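Local coordinates for protein sortase B (Clostridium perfringens, PDB 5YFK) that is a class B sortase, probably a cysteine transpeptidase that attaches proteins to the bacterial cell wall, here with its predicted nucleophile replaced, at residues 51-55 / 83-87; 77-81 / 92-96; 128-134 / 188-192; 149-155 / 219-225. The protein carries 1 engineered substitution. One frame throughout, in Å; residues are numbered along the deposited sequence.

Interaction 1: residues 51-55 / 83-87; sequences INPDY and NFNKE
N52 and F84 both hold CG anti to the backbone N (chi1 -174° and -168°), which carries the amide of N52 to the F84 carbonyl and turns the F84 ring toward N52 CB. N52 ND2 donates to F84 O at 2.8 Å, a bent bond (144° at the hydrogen) whose donor stands above the carbonyl plane. Water 1 gives F84 O a second donor, at 3.0 Å, and also donates to I51 O, so that it bridges the helix end at I51 to the 83-87 loop. The other end of the N52 amide is held by its own turn: OD1 accepts from D54 N at 2.9 Å, an Asx turn within the type I turn N52-Y55. Both ends engaged, the amide has little freedom to rotate. The F84 ring takes the CB of N52 over one face, a CH-pi contact 4.1 Å from its centroid. I51 CG2 approaches F84 CE2 obliquely at 3.6 Å, and Y55 CD1 lies at the ring edge, 4.1 Å from CE1. K86, extended beyond CG, passes its CE by N52 OD1 and forms a long salt bridge from NZ to D54 OD2 (3.9 Å); the carboxylate's stronger partner is Y79 OH, which also bonds N52 ND2. The contact joins the exit of helix 35-51 and the entry to strand 55-61 to the loop between strands 67-72 and 94-96, F84 packing on L48 of that helix and on P69 and V71 of strand 67-72.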
# COMPACT_ATOMS: atom_id res chain seq x y z
N ILE A 51 -1.89 20.14 -4.50
CA ILE A 51 -2.77 19.58 -5.51
C ILE A 51 -3.97 18.88 -4.88
O ILE A 51 -5.10 19.01 -5.34
CB ILE A 51 -2.01 18.60 -6.43
CG1 ILE A 51 -0.97 19.35 -7.27
CG2 ILE A 51 -2.99 17.90 -7.37
CD1 ILE A 51 0.25 18.52 -7.64
N ASN A 52 -3.72 18.10 -3.82
CA ASN A 52 -4.80 17.40 -3.14
C ASN A 52 -4.48 17.25 -1.67
O ASN A 52 -3.65 16.45 -1.28
CB ASN A 52 -5.01 16.03 -3.77
CG ASN A 52 -6.21 15.28 -3.20
OD1 ASN A 52 -6.74 15.62 -2.14
ND2 ASN A 52 -6.62 14.24 -3.91
N PRO A 53 -5.22 17.98 -0.82
CA PRO A 53 -4.93 17.96 0.60
C PRO A 53 -5.08 16.57 1.25
O PRO A 53 -4.67 16.36 2.39
CB PRO A 53 -5.96 18.94 1.18
CG PRO A 53 -6.44 19.76 0.01
CD PRO A 53 -6.37 18.83 -1.16
N ASP A 54 -5.71 15.65 0.52
CA ASP A 54 -5.90 14.28 1.02
C ASP A 54 -4.61 13.45 0.90
O ASP A 54 -4.54 12.32 1.42
CB ASP A 54 -7.02 13.61 0.22
CG ASP A 54 -8.39 14.23 0.48
OD1 ASP A 54 -8.56 14.87 1.54
OD2 ASP A 54 -9.34 13.83 -0.23
N TYR A 55 -3.61 14.01 0.25
CA TYR A 55 -2.31 13.36 0.13
C TYR A 55 -1.72 13.01 1.50
O TYR A 55 -1.75 13.82 2.42
CB TYR A 55 -1.33 14.27 -0.62
CG TYR A 55 0.07 13.70 -0.67
CD1 TYR A 55 0.38 12.68 -1.55
CD2 TYR A 55 1.04 14.12 0.22
CE1 TYR A 55 1.65 12.14 -1.59
CE2 TYR A 55 2.34 13.64 0.15
CZ TYR A 55 2.62 12.62 -0.75
OH TYR A 55 3.88 12.07 -0.77
N ASN A 83 -9.65 10.25 -9.27
CA ASN A 83 -8.21 10.29 -9.42
C ASN A 83 -7.60 11.28 -8.46
O ASN A 83 -8.26 11.69 -7.50
CB ASN A 83 -7.82 10.61 -10.87
CG ASN A 83 -8.12 12.05 -11.26
OD1 ASN A 83 -8.53 12.87 -10.44
ND2 ASN A 83 -7.94 12.34 -12.53
N PHE A 84 -6.31 11.56 -8.62
CA PHE A 84 -5.60 12.39 -7.66
C PHE A 84 -6.10 13.83 -7.64
O PHE A 84 -5.94 14.54 -6.64
CB PHE A 84 -4.11 12.40 -7.96
CG PHE A 84 -3.29 12.99 -6.85
CD1 PHE A 84 -3.11 12.30 -5.66
CD2 PHE A 84 -2.71 14.23 -6.99
CE1 PHE A 84 -2.36 12.84 -4.64
CE2 PHE A 84 -1.95 14.78 -5.97
CZ PHE A 84 -1.77 14.08 -4.79
N ASN A 85 -6.59 14.30 -8.80
CA ASN A 85 -7.23 15.61 -8.93
C ASN A 85 -8.70 15.60 -8.49
O ASN A 85 -9.40 16.60 -8.67
CB ASN A 85 -7.17 16.10 -10.38
CG ASN A 85 -5.75 16.30 -10.87
OD1 ASN A 85 -5.33 15.70 -11.86
ND2 ASN A 85 -5.00 17.13 -10.16
N LYS A 86 -9.18 14.44 -8.05
CA LYS A 86 -10.56 14.27 -7.60
C LYS A 86 -11.56 14.27 -8.76
O LYS A 86 -12.76 14.35 -8.54
CB LYS A 86 -10.94 15.36 -6.58
CG LYS A 86 -10.05 15.37 -5.35
CD LYS A 86 -10.76 15.92 -4.12
CE LYS A 86 -9.76 16.47 -3.13
NZ LYS A 86 -10.42 17.17 -2.00
N GLU A 87 -11.05 14.08 -9.97
CA GLU A 87 -11.91 13.91 -11.12
C GLU A 87 -12.43 12.48 -11.15
O GLU A 87 -11.76 11.56 -10.68
CB GLU A 87 -11.13 14.24 -12.40
CG GLU A 87 -10.61 15.68 -12.42
CD GLU A 87 -9.37 15.87 -13.29
OE1 GLU A 87 -8.83 14.87 -13.81
OE2 GLU A 87 -8.90 17.03 -13.39
O HOH W 1 -7.46 17.10 -6.11

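Interaction 2: residues 77-81 / 92-96; sequences DFYLH and GSIFV
Y79 and S93 supply the polar link: S93 N donates to Y79 O at 2.8 Å, in the carbonyl plane and fairly straight (158° at the hydrogen). The same oxygen receives a CA-H...O contact from G92 CA at 3.3 Å. G92 has positive phi (62°) and no side chain, which suits the close backbone approach here, with L80 CA and G92 CA 4.7 Å apart. Apolar contact centres on F95. A chi1 of 62° tucks its CG between the backbone N and the carbonyl carbon, placing the ring against the 77-81 turn, where CD1 meets Y79 CB at 3.5 Å. L80 CD2 comes to the edge of that ring, near its plane, 3.8 Å from CE1. S93 OG lies obliquely by the Y79 ring, 3.5 Å from CD1, although its hydrogen bond is to H82 O; Y79 OH is bonded to D54. Y111 of strand 107-111 meets the F95 ring as well. L80 O bonds H113 NE2, and the L80 side chain is about 4 Å from that of H113, the predicted proton donor/acceptor. A loop packed on F95 of strand 94-96 thus places L80 beside the predicted catalytic histidine of the sortase beta-barrel.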
# COMPACT_ATOMS: atom_id res chain seq x y z
N ASP A 77 -14.48 4.43 -0.42
CA ASP A 77 -15.15 4.34 -1.71
C ASP A 77 -14.81 5.49 -2.66
O ASP A 77 -14.63 5.26 -3.87
CB ASP A 77 -16.67 4.29 -1.50
CG ASP A 77 -17.42 3.96 -2.77
OD1 ASP A 77 -17.36 2.79 -3.20
OD2 ASP A 77 -18.03 4.89 -3.35
N PHE A 78 -14.62 6.71 -2.13
CA PHE A 78 -14.37 7.88 -3.00
C PHE A 78 -13.24 7.60 -4.00
O PHE A 78 -13.32 7.98 -5.17
CB PHE A 78 -14.07 9.14 -2.20
CG PHE A 78 -13.98 10.40 -3.04
CD1 PHE A 78 -15.13 11.07 -3.44
CD2 PHE A 78 -12.75 10.91 -3.42
CE1 PHE A 78 -15.04 12.21 -4.23
CE2 PHE A 78 -12.66 12.05 -4.20
CZ PHE A 78 -13.81 12.71 -4.60
N TYR A 79 -12.11 7.12 -3.50
CA TYR A 79 -10.92 7.05 -4.34
C TYR A 79 -10.84 5.74 -5.13
O TYR A 79 -9.91 5.55 -5.91
CB TYR A 79 -9.66 7.30 -3.51
CG TYR A 79 -9.43 8.78 -3.24
CD1 TYR A 79 -9.24 9.67 -4.30
CD2 TYR A 79 -9.52 9.31 -1.97
CE1 TYR A 79 -9.00 11.01 -4.07
CE2 TYR A 79 -9.30 10.66 -1.74
CZ TYR A 79 -9.19 11.52 -2.82
OH TYR A 79 -8.96 12.86 -2.62
N LEU A 80 -11.89 4.92 -5.06
CA LEU A 80 -12.08 3.88 -6.07
C LEU A 80 -12.55 4.49 -7.39
O LEU A 80 -12.48 3.85 -8.44
CB LEU A 80 -13.10 2.86 -5.61
CG LEU A 80 -12.56 1.91 -4.56
CD1 LEU A 80 -13.68 1.06 -3.97
CD2 LEU A 80 -11.44 1.05 -5.14
N HIS A 81 -13.11 5.69 -7.30
CA HIS A 81 -13.82 6.28 -8.44
C HIS A 81 -13.38 7.70 -8.75
O HIS A 81 -13.95 8.36 -9.63
CB HIS A 81 -15.33 6.27 -8.16
CG HIS A 81 -15.85 4.94 -7.74
ND1 HIS A 81 -16.33 4.70 -6.47
CD2 HIS A 81 -15.85 3.74 -8.37
CE1 HIS A 81 -16.71 3.44 -6.38
NE2 HIS A 81 -16.41 2.83 -7.51
N GLY A 92 -9.20 5.29 -10.50
CA GLY A 92 -9.16 5.85 -9.14
C GLY A 92 -7.74 6.18 -8.67
O GLY A 92 -6.92 6.72 -9.42
N SER A 93 -7.54 6.03 -7.38
CA SER A 93 -6.29 6.42 -6.75
C SER A 93 -5.84 5.31 -5.82
O SER A 93 -6.62 4.40 -5.49
CB SER A 93 -6.44 7.74 -5.98
OG SER A 93 -6.94 8.77 -6.81
N ILE A 94 -4.58 5.37 -5.41
CA ILE A 94 -4.14 4.50 -4.30
C ILE A 94 -4.46 5.21 -2.99
O ILE A 94 -4.16 6.41 -2.84
CB ILE A 94 -2.64 4.24 -4.36
CG1 ILE A 94 -2.25 3.74 -5.75
CG2 ILE A 94 -2.23 3.24 -3.28
CD1 ILE A 94 -3.02 2.54 -6.27
N PHE A 95 -5.20 4.54 -2.11
CA PHE A 95 -5.67 5.21 -0.89
C PHE A 95 -5.51 4.39 0.37
O PHE A 95 -5.63 3.16 0.38
CB PHE A 95 -7.11 5.71 -1.03
CG PHE A 95 -8.13 4.62 -1.27
CD1 PHE A 95 -8.43 4.20 -2.54
CD2 PHE A 95 -8.80 4.05 -0.21
CE1 PHE A 95 -9.31 3.15 -2.75
CE2 PHE A 95 -9.75 3.06 -0.41
CZ PHE A 95 -10.07 2.68 -1.70
N VAL A 96 -5.21 5.11 1.44
CA VAL A 96 -5.11 4.54 2.77
C VAL A 96 -6.49 4.52 3.43
O VAL A 96 -7.36 5.38 3.17
CB VAL A 96 -4.07 5.27 3.67
CG1 VAL A 96 -4.33 6.76 3.71
CG2 VAL A 96 -4.02 4.67 5.07

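Interaction 3: residues 128-134 / 188-192; sequences KNENFFN and SLFKR
R192 and F190 sandwich the F133 ring of the short helix 130-135, a helix N-capped by N129. Bends at chi2 and chi3 (79° and 71°) fold the R192 chain so that its guanidinium lies flat on F133, a cation-pi stack with planes 7° apart and CZ 3.9 Å from the ring centroid. The same group grips one backbone oxygen end-on: NH1 reaches F133 O at 3.0 Å and NH2 reaches it at 2.9 Å, both from one face of the carbonyl, with the oxygen near the guanidinium plane. R192 NE is used on I152 O of strand 146-159, so the F133 ring, F133 O and I152 O together would restrict the group's rotation. At the cap, N129 OD1 accepts from F132 N at 2.9 Å in the carbonyl plane. S188 OG donates to F190 O at 2.6 Å and accepts from V155 N. The ammonium of K128 goes to D212 and Q157, that of K191 to E185. F190 CB lies over the other face of F133 as a CH-pi contact, 3.7 Å from the centroid. The F190 ring has L189 CB over one face and E130 CA over the other, 3.8 Å from its centroid. K128 O lies at the edge of the F190 ring, near its plane, 3.1 Å from CZ.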
# COMPACT_ATOMS: atom_id res chain seq x y z
N LYS A 128 2.21 -13.50 -5.82
CA LYS A 128 1.71 -14.89 -5.68
C LYS A 128 2.64 -15.94 -6.30
O LYS A 128 2.50 -17.15 -6.04
CB LYS A 128 0.33 -15.03 -6.28
CG LYS A 128 -0.77 -14.33 -5.48
CD LYS A 128 -1.97 -13.99 -6.35
CE LYS A 128 -2.60 -15.21 -6.99
NZ LYS A 128 -3.64 -14.81 -7.95
N ASN A 129 3.63 -15.45 -7.04
CA ASN A 129 4.68 -16.28 -7.63
C ASN A 129 5.90 -16.34 -6.71
O ASN A 129 6.38 -15.30 -6.26
CB ASN A 129 5.07 -15.71 -9.01
CG ASN A 129 6.31 -16.39 -9.60
OD1 ASN A 129 7.43 -16.16 -9.16
ND2 ASN A 129 6.10 -17.21 -10.61
N GLU A 130 6.33 -17.54 -6.33
CA GLU A 130 7.32 -17.70 -5.27
C GLU A 130 8.66 -17.04 -5.64
O GLU A 130 9.27 -16.38 -4.81
CB GLU A 130 7.53 -19.18 -4.94
CG GLU A 130 8.46 -19.43 -3.78
CD GLU A 130 8.37 -20.85 -3.27
OE1 GLU A 130 7.59 -21.63 -3.84
OE2 GLU A 130 9.07 -21.17 -2.30
N ASN A 131 9.06 -17.16 -6.90
CA ASN A 131 10.30 -16.55 -7.35
C ASN A 131 10.24 -15.04 -7.17
O ASN A 131 11.17 -14.43 -6.67
CB ASN A 131 10.57 -16.88 -8.82
CG ASN A 131 11.15 -18.27 -9.02
OD1 ASN A 131 11.81 -18.83 -8.14
ND2 ASN A 131 10.92 -18.82 -10.21
N PHE A 132 9.14 -14.44 -7.63
CA PHE A 132 8.92 -13.01 -7.45
C PHE A 132 8.99 -12.60 -5.98
O PHE A 132 9.56 -11.54 -5.67
CB PHE A 132 7.56 -12.62 -8.03
CG PHE A 132 7.43 -11.14 -8.33
CD1 PHE A 132 7.02 -10.25 -7.34
CD2 PHE A 132 7.91 -10.62 -9.52
CE1 PHE A 132 6.96 -8.89 -7.59
CE2 PHE A 132 7.86 -9.27 -9.79
CZ PHE A 132 7.42 -8.40 -8.80
N PHE A 133 8.19 -13.27 -5.15
CA PHE A 133 8.20 -13.04 -3.68
C PHE A 133 9.62 -13.08 -3.10
O PHE A 133 9.99 -12.25 -2.28
CB PHE A 133 7.31 -14.09 -2.98
CG PHE A 133 7.27 -13.98 -1.48
CD1 PHE A 133 8.15 -14.70 -0.69
CD2 PHE A 133 6.25 -13.28 -0.85
CE1 PHE A 133 8.12 -14.59 0.68
CE2 PHE A 133 6.15 -13.26 0.53
CZ PHE A 133 7.10 -13.91 1.30
N ASN A 134 10.39 -14.09 -3.47
CA ASN A 134 11.76 -14.18 -3.00
C ASN A 134 12.64 -13.03 -3.44
O ASN A 134 13.53 -12.60 -2.70
CB ASN A 134 12.39 -15.49 -3.48
CG ASN A 134 11.86 -16.69 -2.73
OD1 ASN A 134 11.24 -16.54 -1.67
ND2 ASN A 134 11.96 -17.86 -3.35
N SER A 188 0.15 -16.72 4.75
CA SER A 188 1.01 -16.50 3.59
C SER A 188 1.21 -17.80 2.81
O SER A 188 1.41 -18.86 3.41
CB SER A 188 2.37 -15.93 3.97
OG SER A 188 3.09 -15.55 2.80
N LEU A 189 1.15 -17.67 1.50
CA LEU A 189 1.59 -18.72 0.57
C LEU A 189 3.04 -19.10 0.80
O LEU A 189 3.40 -20.27 0.66
CB LEU A 189 1.42 -18.21 -0.86
CG LEU A 189 -0.02 -17.96 -1.27
CD1 LEU A 189 -0.06 -17.12 -2.53
CD2 LEU A 189 -0.78 -19.26 -1.49
N PHE A 190 3.84 -18.11 1.22
CA PHE A 190 5.31 -18.23 1.27
C PHE A 190 5.84 -17.68 2.59
O PHE A 190 5.42 -16.61 3.05
CB PHE A 190 5.98 -17.48 0.09
CG PHE A 190 5.40 -17.79 -1.26
CD1 PHE A 190 5.35 -19.08 -1.73
CD2 PHE A 190 4.88 -16.78 -2.06
CE1 PHE A 190 4.76 -19.38 -2.94
CE2 PHE A 190 4.24 -17.07 -3.24
CZ PHE A 190 4.21 -18.38 -3.71
N LYS A 191 6.84 -18.37 3.14
CA LYS A 191 7.47 -17.97 4.40
C LYS A 191 8.73 -17.15 4.14
O LYS A 191 9.52 -17.48 3.27
CB LYS A 191 7.79 -19.22 5.22
CG LYS A 191 8.74 -19.01 6.38
CD LYS A 191 8.00 -18.70 7.67
CE LYS A 191 8.93 -18.07 8.68
NZ LYS A 191 8.20 -17.64 9.90
N ARG A 192 8.80 -15.96 4.75
CA ARG A 192 10.02 -15.15 4.74
C ARG A 192 10.90 -15.49 5.94
O ARG A 192 10.51 -15.29 7.10
CB ARG A 192 9.68 -13.66 4.78
CG ARG A 192 10.89 -12.75 4.59
CD ARG A 192 11.30 -12.63 3.14
NE ARG A 192 10.34 -11.86 2.35
CZ ARG A 192 10.31 -11.85 1.03
NH1 ARG A 192 9.44 -11.08 0.39
NH2 ARG A 192 11.15 -12.62 0.33

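Interaction 4: residues 149-155 / 219-225; sequences TFEIFSV and VVVAKEI
From T149 to V155 the chain runs antiparallel to V219-I225, the short strand axes approaching to 4.0 Å at 138°, and a classic beta bulge opposite V221 shifts the register by one residue. There V221 O accepts twice, from F153 N at 2.8 Å and from S154 N at 3.2 Å, while V221 N returns a bond to S154 O at 2.9 Å. Before the bulge, E151 and K223 form a hydrogen-bonded pair, E151 N reaching K223 O at 2.7 Å. One face carries F150, I152, V155, V220, A222 and E224. On it I152 CG2 meets V220 CG1 at 3.5 Å, F150 CB packs on the methyl of A222, and E224 CB lies over the F150 ring, 4.0 Å from the centroid. F153, its CG flanked by both backbone N and carbonyl carbon (chi1 68°), turns its ring across the partner strand: V221 O stands over one face and CZ touches V221 CG1 at 3.5 Å. K223 NZ forms a salt bridge with D201 and a hydrogen bond with I195 O. The bulged pair belongs to the sheet of the sortase beta-barrel, and strand 216-225 also carries R217, the predicted transition-state stabiliser.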
# COMPACT_ATOMS: atom_id res chain seq x y z
N THR A 149 11.12 1.80 5.08
CA THR A 149 11.14 0.54 4.34
C THR A 149 10.40 -0.56 5.09
O THR A 149 10.56 -0.71 6.29
CB THR A 149 12.59 0.09 4.10
OG1 THR A 149 13.32 1.15 3.48
CG2 THR A 149 12.63 -1.15 3.21
N PHE A 150 9.60 -1.33 4.36
CA PHE A 150 8.83 -2.46 4.90
C PHE A 150 9.16 -3.75 4.14
O PHE A 150 9.35 -3.73 2.92
CB PHE A 150 7.34 -2.16 4.75
CG PHE A 150 6.85 -1.06 5.64
CD1 PHE A 150 7.07 0.27 5.29
CD2 PHE A 150 6.02 -1.33 6.71
CE1 PHE A 150 6.58 1.29 6.09
CE2 PHE A 150 5.66 -0.32 7.60
CZ PHE A 150 5.95 1.00 7.29
N GLU A 151 9.45 -4.83 4.86
CA GLU A 151 9.78 -6.07 4.19
C GLU A 151 8.57 -7.00 4.17
O GLU A 151 7.95 -7.22 5.18
CB GLU A 151 10.95 -6.79 4.86
CG GLU A 151 11.42 -7.96 4.04
CD GLU A 151 12.58 -8.71 4.68
OE1 GLU A 151 13.23 -8.15 5.58
OE2 GLU A 151 12.96 -9.75 4.10
N ILE A 152 8.20 -7.41 2.97
CA ILE A 152 7.02 -8.25 2.73
C ILE A 152 7.26 -9.61 3.34
O ILE A 152 8.30 -10.23 3.07
CB ILE A 152 6.77 -8.44 1.23
CG1 ILE A 152 6.33 -7.11 0.62
CG2 ILE A 152 5.71 -9.52 1.00
CD1 ILE A 152 6.37 -7.07 -0.89
N PHE A 153 6.32 -10.05 4.16
CA PHE A 153 6.42 -11.36 4.83
C PHE A 153 5.21 -12.27 4.54
O PHE A 153 5.19 -13.45 4.90
CB PHE A 153 6.66 -11.19 6.34
CG PHE A 153 5.51 -10.60 7.10
CD1 PHE A 153 4.48 -11.40 7.54
CD2 PHE A 153 5.38 -9.20 7.20
CE1 PHE A 153 3.35 -10.84 8.13
CE2 PHE A 153 4.32 -8.65 7.89
CZ PHE A 153 3.33 -9.48 8.42
N SER A 154 4.14 -11.68 4.03
CA SER A 154 2.91 -12.46 3.75
C SER A 154 2.32 -12.07 2.41
O SER A 154 2.16 -10.90 2.12
CB SER A 154 1.87 -12.26 4.84
OG SER A 154 0.71 -13.04 4.56
N VAL A 155 1.87 -13.07 1.65
CA VAL A 155 1.05 -12.82 0.48
C VAL A 155 -0.06 -13.89 0.44
O VAL A 155 0.17 -15.04 0.78
CB VAL A 155 1.84 -12.90 -0.86
CG1 VAL A 155 2.53 -14.26 -1.02
CG2 VAL A 155 0.92 -12.65 -2.04
N VAL A 219 -3.60 -9.82 -1.12
CA VAL A 219 -3.11 -9.08 0.04
C VAL A 219 -1.60 -9.31 0.17
O VAL A 219 -1.14 -10.44 0.12
CB VAL A 219 -3.79 -9.52 1.36
CG1 VAL A 219 -3.41 -8.60 2.52
CG2 VAL A 219 -5.30 -9.59 1.20
N VAL A 220 -0.86 -8.22 0.37
CA VAL A 220 0.52 -8.28 0.76
C VAL A 220 0.74 -7.53 2.08
O VAL A 220 0.17 -6.48 2.30
CB VAL A 220 1.45 -7.70 -0.33
CG1 VAL A 220 2.88 -7.62 0.20
CG2 VAL A 220 1.42 -8.58 -1.58
N VAL A 221 1.38 -8.21 3.03
CA VAL A 221 1.67 -7.60 4.33
C VAL A 221 3.19 -7.58 4.55
O VAL A 221 3.91 -8.54 4.26
CB VAL A 221 0.99 -8.36 5.50
CG1 VAL A 221 0.92 -7.50 6.74
CG2 VAL A 221 -0.43 -8.81 5.10
N ALA A 222 3.66 -6.44 5.05
CA ALA A 222 5.09 -6.17 5.19
C ALA A 222 5.34 -5.49 6.54
O ALA A 222 4.43 -4.85 7.09
CB ALA A 222 5.55 -5.25 4.05
N LYS A 223 6.49 -5.77 7.12
CA LYS A 223 6.90 -5.13 8.38
C LYS A 223 8.01 -4.12 8.22
O LYS A 223 8.95 -4.31 7.45
CB LYS A 223 7.34 -6.17 9.42
CG LYS A 223 8.53 -6.98 9.01
CD LYS A 223 9.11 -7.70 10.22
CE LYS A 223 10.16 -6.89 10.95
NZ LYS A 223 10.59 -7.57 12.21
N GLU A 224 7.96 -3.09 9.06
CA GLU A 224 8.93 -2.02 8.97
C GLU A 224 10.28 -2.52 9.44
O GLU A 224 10.36 -3.19 10.46
CB GLU A 224 8.52 -0.81 9.77
CG GLU A 224 9.40 0.38 9.44
CD GLU A 224 8.89 1.67 10.02
OE1 GLU A 224 7.82 1.69 10.67
OE2 GLU A 224 9.57 2.68 9.76
N ILE A 225 11.30 -2.23 8.64
CA ILE A 225 12.65 -2.58 8.98
C ILE A 225 13.56 -1.37 8.96
O ILE A 225 13.22 -0.33 8.38
CB ILE A 225 13.21 -3.62 8.01
CG1 ILE A 225 13.31 -3.04 6.59
CG2 ILE A 225 12.35 -4.87 8.04
CD1 ILE A 225 14.05 -3.94 5.63
O HOH W 2 12.31 2.01 7.73

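Overall arrangement
The contacts form two touching pairs on opposite sides of the chain's centre. Interactions 1 and 2, centres 10 Å apart, meet through the Y79 phenol, with D54 OD2 at 2.6 Å and N52 ND2 at 3.0 Å from Y79 OH. Interactions 3 and 4, centres 11 Å apart, are joined by R192 NE to I152 O at 2.7 Å and L189 N to V155 O at 2.9 Å. Interactions 2 and 4, about 11 Å apart between nearest atoms, reach the same sheet. The L80 side chain of interaction 2 is about 4 Å from that of H113, and the V219 side chain of interaction 4 about 5 Å from that of R217. Interaction 1 lies away from the predicted active site; the K128 side chain of interaction 3 is about 10 Å from that of the engineered S209.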